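Local coordinates for protein glycosyl hydrolase 25 (Streptococcus pneumoniae, PDB 4FF5) that is a family 25 glycosyl hydrolase that takes part in host-cell invasion and probably cleaves peptidoglycan glycan strands, as lysozymes of this family do, at residues A[77-82]-A[261-266]; A[106-111]-A[118-123]. All coordinates share one frame; numbering follows the deposited sequence.

Both contacts belong to the TIM barrel of this family 25 hydrolase, and their centres lie about 8 Å apart. Strand 77-84 comes first in the chain, then helix 104-112 and strand 118-123, and helix 255-263 comes near the end. Interaction 2 thus falls within the long span of chain between the two halves of interaction 1. The two meet through the sheet, because strands 77-84 and 118-123 are parallel neighbours. Probable hydrogen bonds join Val80 N to Ala119 O and Ala78 O to Ala119 N, each 2.9 Å long. Interaction 2 packs a helix on the outside of the barrel, and interaction 1 brings the C-terminal helix to the N-terminal ends of the barrel strands.

Interaction 1 of 2, residues A[77-82]-A[261-266]; sequences GAIVRV and KLFLKP
Phe263 reaches from the last turn of helix 255-263 to Gly77, Ala78 and Ile79 of strand 77-84. Its CB points toward the strand. Chi1 of -74° sets CG anti to the carbonyl carbon and beside the backbone N. CB and CG carry the ring across. Phe263 CD1 already comes within 4.3 Å of Gly77 CA, and the closer contacts are made at CE1 and CZ. One face meets Gly77, whose CA lies 4.0 Å from Phe263 CE1 and sits over the rim of the ring, not its centre. Gly77 has no side chain, and its backbone comes directly against the aromatic surface. At the edge of the ring, Phe263 CE1 is 3.5 Å from Ala78 O, which lies in the ring plane and in line with the C-H of CE1. Ala78 N is 3.7 Å from the same CE1. At the tip, Phe263 CZ is 3.9 Å from Ile79 CG1. The two side chains cross at about a right angle. The ring also stacks with Phe259 of its own helix, and Ser149 touches it. Ile79 continues inward to Trp205 and Tyr121.

The ring thus sits at the N-terminal end of the barrel strands, whereas TIM-barrel enzymes carry their active sites at the C-terminal end. The contact is buried and mainly apolar, with a probable weak C-H to oxygen attraction at one point of the ring edge.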
loop_
_atom_site.group_PDB
_atom_site.type_symbol
_atom_site.label_atom_id
_atom_site.label_comp_id
_atom_site.label_asym_id
_atom_site.label_seq_id
_atom_site.Cartn_x
_atom_site.Cartn_y
_atom_site.Cartn_z
ATOM N N GLY A 77 -9.957 -2.449 -5.287
ATOM C CA GLY A 77 -8.583 -2.959 -5.180
ATOM C C GLY A 77 -8.129 -2.970 -3.728
ATOM O O GLY A 77 -8.798 -2.410 -2.836
ATOM N N ALA A 78 -6.997 -3.621 -3.473
ATOM C CA ALA A 78 -6.494 -3.737 -2.103
ATOM C C ALA A 78 -4.976 -3.629 -2.100
ATOM O O ALA A 78 -4.313 -4.070 -3.040
ATOM C CB ALA A 78 -6.925 -5.054 -1.485
ATOM N N ILE A 79 -4.432 -3.036 -1.044
ATOM C CA ILE A 79 -2.998 -2.936 -0.880
ATOM C C ILE A 79 -2.643 -3.564 0.461
ATOM O O ILE A 79 -3.055 -3.073 1.514
ATOM C CB ILE A 79 -2.516 -1.472 -0.938
ATOM C CG1 ILE A 79 -3.023 -0.780 -2.212
ATOM C CG2 ILE A 79 -1.000 -1.422 -0.912
ATOM C CD1 ILE A 79 -2.471 0.628 -2.395
ATOM N N VAL A 80 -1.853 -4.632 0.412
ATOM C CA VAL A 80 -1.668 -5.523 1.584
ATOM C C VAL A 80 -0.254 -5.373 2.187
ATOM O O VAL A 80 0.737 -5.378 1.453
ATOM C CB VAL A 80 -1.929 -7.007 1.175
ATOM C CG1 VAL A 80 -1.572 -7.982 2.307
ATOM C CG2 VAL A 80 -3.397 -7.199 0.794
ATOM N N ARG A 81 -0.153 -5.259 3.506
ATOM C CA ARG A 81 1.155 -5.126 4.145
ATOM C C ARG A 81 1.870 -6.467 4.180
ATOM O O ARG A 81 1.287 -7.456 4.615
ATOM C CB ARG A 81 1.035 -4.624 5.573
ATOM C CG ARG A 81 2.385 -4.192 6.123
ATOM C CD ARG A 81 2.279 -3.700 7.555
ATOM N NE ARG A 81 2.098 -4.793 8.521
ATOM C CZ ARG A 81 2.167 -4.645 9.845
ATOM N NH1 ARG A 81 2.445 -3.458 10.366
ATOM N NH2 ARG A 81 1.968 -5.687 10.658
ATOM N N VAL A 82 3.116 -6.490 3.717
ATOM C CA VAL A 82 3.939 -7.721 3.736
ATOM C C VAL A 82 5.082 -7.617 4.768
ATOM O O VAL A 82 5.450 -8.596 5.441
ATOM C CB VAL A 82 4.433 -8.047 2.299
ATOM C CG1 VAL A 82 5.397 -9.239 2.255
ATOM C CG2 VAL A 82 3.227 -8.344 1.415
ATOM N N LYS A 261 -3.075 1.679 -14.190
ATOM C CA LYS A 261 -1.684 1.832 -13.807
ATOM C C LYS A 261 -1.353 1.109 -12.488
ATOM O O LYS A 261 -0.355 0.387 -12.387
ATOM C CB LYS A 261 -1.370 3.313 -13.667
ATOM C CG LYS A 261 0.045 3.571 -13.214
ATOM C CD LYS A 261 0.363 5.049 -13.235
ATOM C CE LYS A 261 1.567 5.341 -12.376
ATOM N NZ LYS A 261 1.794 6.816 -12.263
ATOM N N LEU A 262 -2.198 1.315 -11.484
ATOM C CA LEU A 262 -1.883 0.873 -10.115
ATOM C C LEU A 262 -2.275 -0.564 -9.831
ATOM O O LEU A 262 -1.673 -1.213 -8.963
ATOM C CB LEU A 262 -2.538 1.795 -9.077
ATOM C CG LEU A 262 -2.123 3.285 -9.137
ATOM C CD1 LEU A 262 -2.671 4.049 -7.940
ATOM C CD2 LEU A 262 -0.617 3.457 -9.200
ATOM N N PHE A 263 -3.291 -1.043 -10.541
ATOM C CA PHE A 263 -3.877 -2.343 -10.228
ATOM C C PHE A 263 -3.913 -3.369 -11.347
ATOM O O PHE A 263 -4.025 -4.561 -11.084
ATOM C CB PHE A 263 -5.250 -2.140 -9.625
ATOM C CG PHE A 263 -5.175 -1.633 -8.223
ATOM C CD1 PHE A 263 -4.824 -2.491 -7.179
ATOM C CD2 PHE A 263 -5.375 -0.292 -7.949
ATOM C CE1 PHE A 263 -4.715 -2.021 -5.882
ATOM C CE2 PHE A 263 -5.260 0.189 -6.651
ATOM C CZ PHE A 263 -4.934 -0.680 -5.615
ATOM N N LEU A 264 -3.808 -2.919 -12.585
ATOM C CA LEU A 264 -4.026 -3.823 -13.712
ATOM C C LEU A 264 -2.803 -3.979 -14.620
ATOM O O LEU A 264 -2.925 -4.433 -15.757
ATOM C CB LEU A 264 -5.286 -3.401 -14.481
ATOM C CG LEU A 264 -6.652 -3.383 -13.765
ATOM C CD1 LEU A 264 -7.764 -2.924 -14.708
ATOM C CD2 LEU A 264 -7.024 -4.707 -13.112
ATOM N N LYS A 265 -1.618 -3.625 -14.114
ATOM C CA LYS A 265 -0.369 -3.778 -14.886
ATOM C C LYS A 265 0.807 -4.391 -14.093
ATOM O O LYS A 265 1.844 -3.743 -13.943
ATOM C CB LYS A 265 0.083 -2.440 -15.496
ATOM C CG LYS A 265 -0.978 -1.655 -16.257
ATOM C CD LYS A 265 -0.443 -0.855 -17.440
ATOM C CE LYS A 265 1.069 -0.665 -17.470
ATOM N NZ LYS A 265 1.501 0.054 -18.698
ATOM N N PRO A 266 0.663 -5.634 -13.586
ATOM C CA PRO A 266 1.813 -6.230 -12.894
ATOM C C PRO A 266 2.871 -6.720 -13.888
ATOM O O PRO A 266 4.006 -6.236 -13.868
ATOM C CB PRO A 266 1.201 -7.414 -12.158
ATOM C CG PRO A 266 0.042 -7.818 -13.008
ATOM C CD PRO A 266 -0.479 -6.569 -13.663
#

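Interaction 2 of 2, residues A[106-111]-A[118-123]; sequences SHITEL and VAVYAY
Ile108 and Val118 are the closest backbone pair, with CA atoms 6.5 Å apart, where helix 106-111 runs nearly antiparallel to strand 118-123, at 170° and with 9.3 Å between the axes of these short segments. Four buried aliphatic side chains fill the gap. Val118 points toward the helix and uses both of its methyls. Val118 CG1 is 4.0 Å from Ile108 CG1. On the other branch, Val118 CG2 is 3.7 Å from Leu111 CB, near the root of that leucine. With chi1 at 179°, CG1 lies anti to the backbone N and CG2 beside it, which spreads the fork between residues one helical turn apart. Ile108 runs on past Val118. Its extended outer arm (chi2 170°) carries the terminal methyl along to the next residue on this face of the strand, and Ile108 CD1 is 3.8 Å from Val120 CG1. These two side chains cross at about a right angle.

The packing continues into strand 77-84 and helix 129-143. Ile108 also touches Val80 and Leu111 touches Ala78, both on strand 77-84, while Val120 also meets Phe139 and Ala143 of helix 129-143. Strand 77-84, helix 104-112 and strand 118-123 form a beta-alpha-beta crossover of the barrel, and this is the seam between its helix and its second strand. All the touching atoms across this seam are aliphatic carbons. The helix is therefore probably held to the strand by hydrophobic burial and close fit, without polar bonds between these two segments.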
loop_
_atom_site.group_PDB
_atom_site.type_symbol
_atom_site.label_atom_id
_atom_site.label_comp_id
_atom_site.label_asym_id
_atom_site.label_seq_id
_atom_site.Cartn_x
_atom_site.Cartn_y
_atom_site.Cartn_z
ATOM N N SER A 106 -2.955 -14.742 3.634
ATOM C CA SER A 106 -4.417 -14.771 3.659
ATOM C C SER A 106 -5.086 -13.629 2.907
ATOM O O SER A 106 -5.986 -13.846 2.075
ATOM C CB SER A 106 -4.912 -14.784 5.090
ATOM O OG SER A 106 -4.677 -16.053 5.679
ATOM N N HIS A 107 -4.677 -12.396 3.204
ATOM C CA HIS A 107 -5.274 -11.253 2.537
ATOM C C HIS A 107 -5.047 -11.313 1.047
ATOM O O HIS A 107 -5.979 -11.076 0.280
ATOM C CB HIS A 107 -4.733 -9.936 3.084
ATOM C CG HIS A 107 -5.160 -9.625 4.497
ATOM N ND1 HIS A 107 -6.356 -10.017 5.013
ATOM C CD2 HIS A 107 -4.510 -8.905 5.502
ATOM C CE1 HIS A 107 -6.452 -9.570 6.283
ATOM N NE2 HIS A 107 -5.318 -8.889 6.576
ATOM N N ILE A 108 -3.826 -11.635 0.618
ATOM C CA ILE A 108 -3.527 -11.666 -0.809
ATOM C C ILE A 108 -4.288 -12.791 -1.516
ATOM O O ILE A 108 -4.992 -12.538 -2.492
ATOM C CB ILE A 108 -2.017 -11.780 -1.102
ATOM C CG1 ILE A 108 -1.282 -10.532 -0.587
ATOM C CG2 ILE A 108 -1.772 -11.935 -2.592
ATOM C CD1 ILE A 108 0.239 -10.633 -0.607
ATOM N N THR A 109 -4.129 -14.018 -1.037
ATOM C CA THR A 109 -4.793 -15.166 -1.698
ATOM C C THR A 109 -6.317 -15.068 -1.709
ATOM O O THR A 109 -6.942 -15.368 -2.740
ATOM C CB THR A 109 -4.379 -16.528 -1.104
ATOM O OG1 THR A 109 -4.727 -16.564 0.273
ATOM C CG2 THR A 109 -2.909 -16.723 -1.219
ATOM N N GLU A 110 -6.921 -14.681 -0.584
ATOM C CA GLU A 110 -8.384 -14.616 -0.517
ATOM C C GLU A 110 -8.982 -13.557 -1.459
ATOM O O GLU A 110 -10.073 -13.722 -2.018
ATOM C CB GLU A 110 -8.876 -14.423 0.920
ATOM C CG GLU A 110 -8.542 -15.583 1.870
ATOM C CD GLU A 110 -9.508 -16.765 1.826
ATOM O OE1 GLU A 110 -10.291 -16.932 0.872
ATOM O OE2 GLU A 110 -9.475 -17.554 2.789
ATOM N N LEU A 111 -8.249 -12.471 -1.653
ATOM C CA LEU A 111 -8.716 -11.407 -2.508
ATOM C C LEU A 111 -8.444 -11.729 -3.966
ATOM O O LEU A 111 -9.295 -11.477 -4.842
ATOM C CB LEU A 111 -8.031 -10.090 -2.083
ATOM C CG LEU A 111 -8.753 -8.996 -1.275
ATOM C CD1 LEU A 111 -10.100 -9.319 -0.632
ATOM C CD2 LEU A 111 -7.813 -8.299 -0.290
ATOM N N VAL A 118 -4.504 -6.836 -6.283
ATOM C CA VAL A 118 -3.869 -6.653 -4.995
ATOM C C VAL A 118 -2.441 -6.190 -5.223
ATOM O O VAL A 118 -1.690 -6.799 -5.995
ATOM C CB VAL A 118 -3.839 -7.984 -4.196
ATOM C CG1 VAL A 118 -3.145 -7.799 -2.850
ATOM C CG2 VAL A 118 -5.251 -8.519 -3.998
ATOM N N ALA A 119 -2.083 -5.105 -4.550
ATOM C CA ALA A 119 -0.725 -4.608 -4.511
ATOM C C ALA A 119 -0.211 -4.850 -3.102
ATOM O O ALA A 119 -0.968 -5.302 -2.238
ATOM C CB ALA A 119 -0.723 -3.120 -4.843
ATOM N N VAL A 120 1.063 -4.540 -2.853
ATOM C CA VAL A 120 1.637 -4.798 -1.547
ATOM C C VAL A 120 2.383 -3.572 -1.025
ATOM O O VAL A 120 2.772 -2.713 -1.809
ATOM C CB VAL A 120 2.583 -6.039 -1.550
ATOM C CG1 VAL A 120 1.778 -7.345 -1.700
ATOM C CG2 VAL A 120 3.708 -5.900 -2.583
ATOM N N TYR A 121 2.613 -3.512 0.284
ATOM C CA TYR A 121 3.447 -2.448 0.858
ATOM C C TYR A 121 4.365 -2.916 1.988
ATOM O O TYR A 121 4.112 -3.932 2.629
ATOM C CB TYR A 121 2.600 -1.223 1.301
ATOM C CG TYR A 121 1.869 -1.287 2.656
ATOM C CD1 TYR A 121 2.484 -0.816 3.823
ATOM C CD2 TYR A 121 0.539 -1.723 2.738
ATOM C CE1 TYR A 121 1.824 -0.837 5.045
ATOM C CE2 TYR A 121 -0.149 -1.717 3.945
ATOM C CZ TYR A 121 0.507 -1.289 5.091
ATOM O OH TYR A 121 -0.172 -1.280 6.264
ATOM N N ALA A 122 5.411 -2.145 2.233
ATOM C CA ALA A 122 6.331 -2.389 3.346
ATOM C C ALA A 122 6.532 -1.106 4.116
ATOM O O ALA A 122 6.742 -0.061 3.513
ATOM C CB ALA A 122 7.671 -2.894 2.816
ATOM N N TYR A 123 6.502 -1.194 5.453
ATOM C CA TYR A 123 6.790 -0.052 6.314
ATOM C C TYR A 123 8.310 0.081 6.365
ATOM O O TYR A 123 8.996 -0.826 6.832
ATOM C CB TYR A 123 6.201 -0.319 7.709
ATOM C CG TYR A 123 6.334 0.784 8.735
ATOM C CD1 TYR A 123 5.402 1.833 8.756
ATOM C CD2 TYR A 123 7.300 0.742 9.740
ATOM C CE1 TYR A 123 5.466 2.837 9.701
ATOM C CE2 TYR A 123 7.389 1.766 10.692
ATOM C CZ TYR A 123 6.457 2.808 10.659
ATOM O OH TYR A 123 6.455 3.844 11.567
#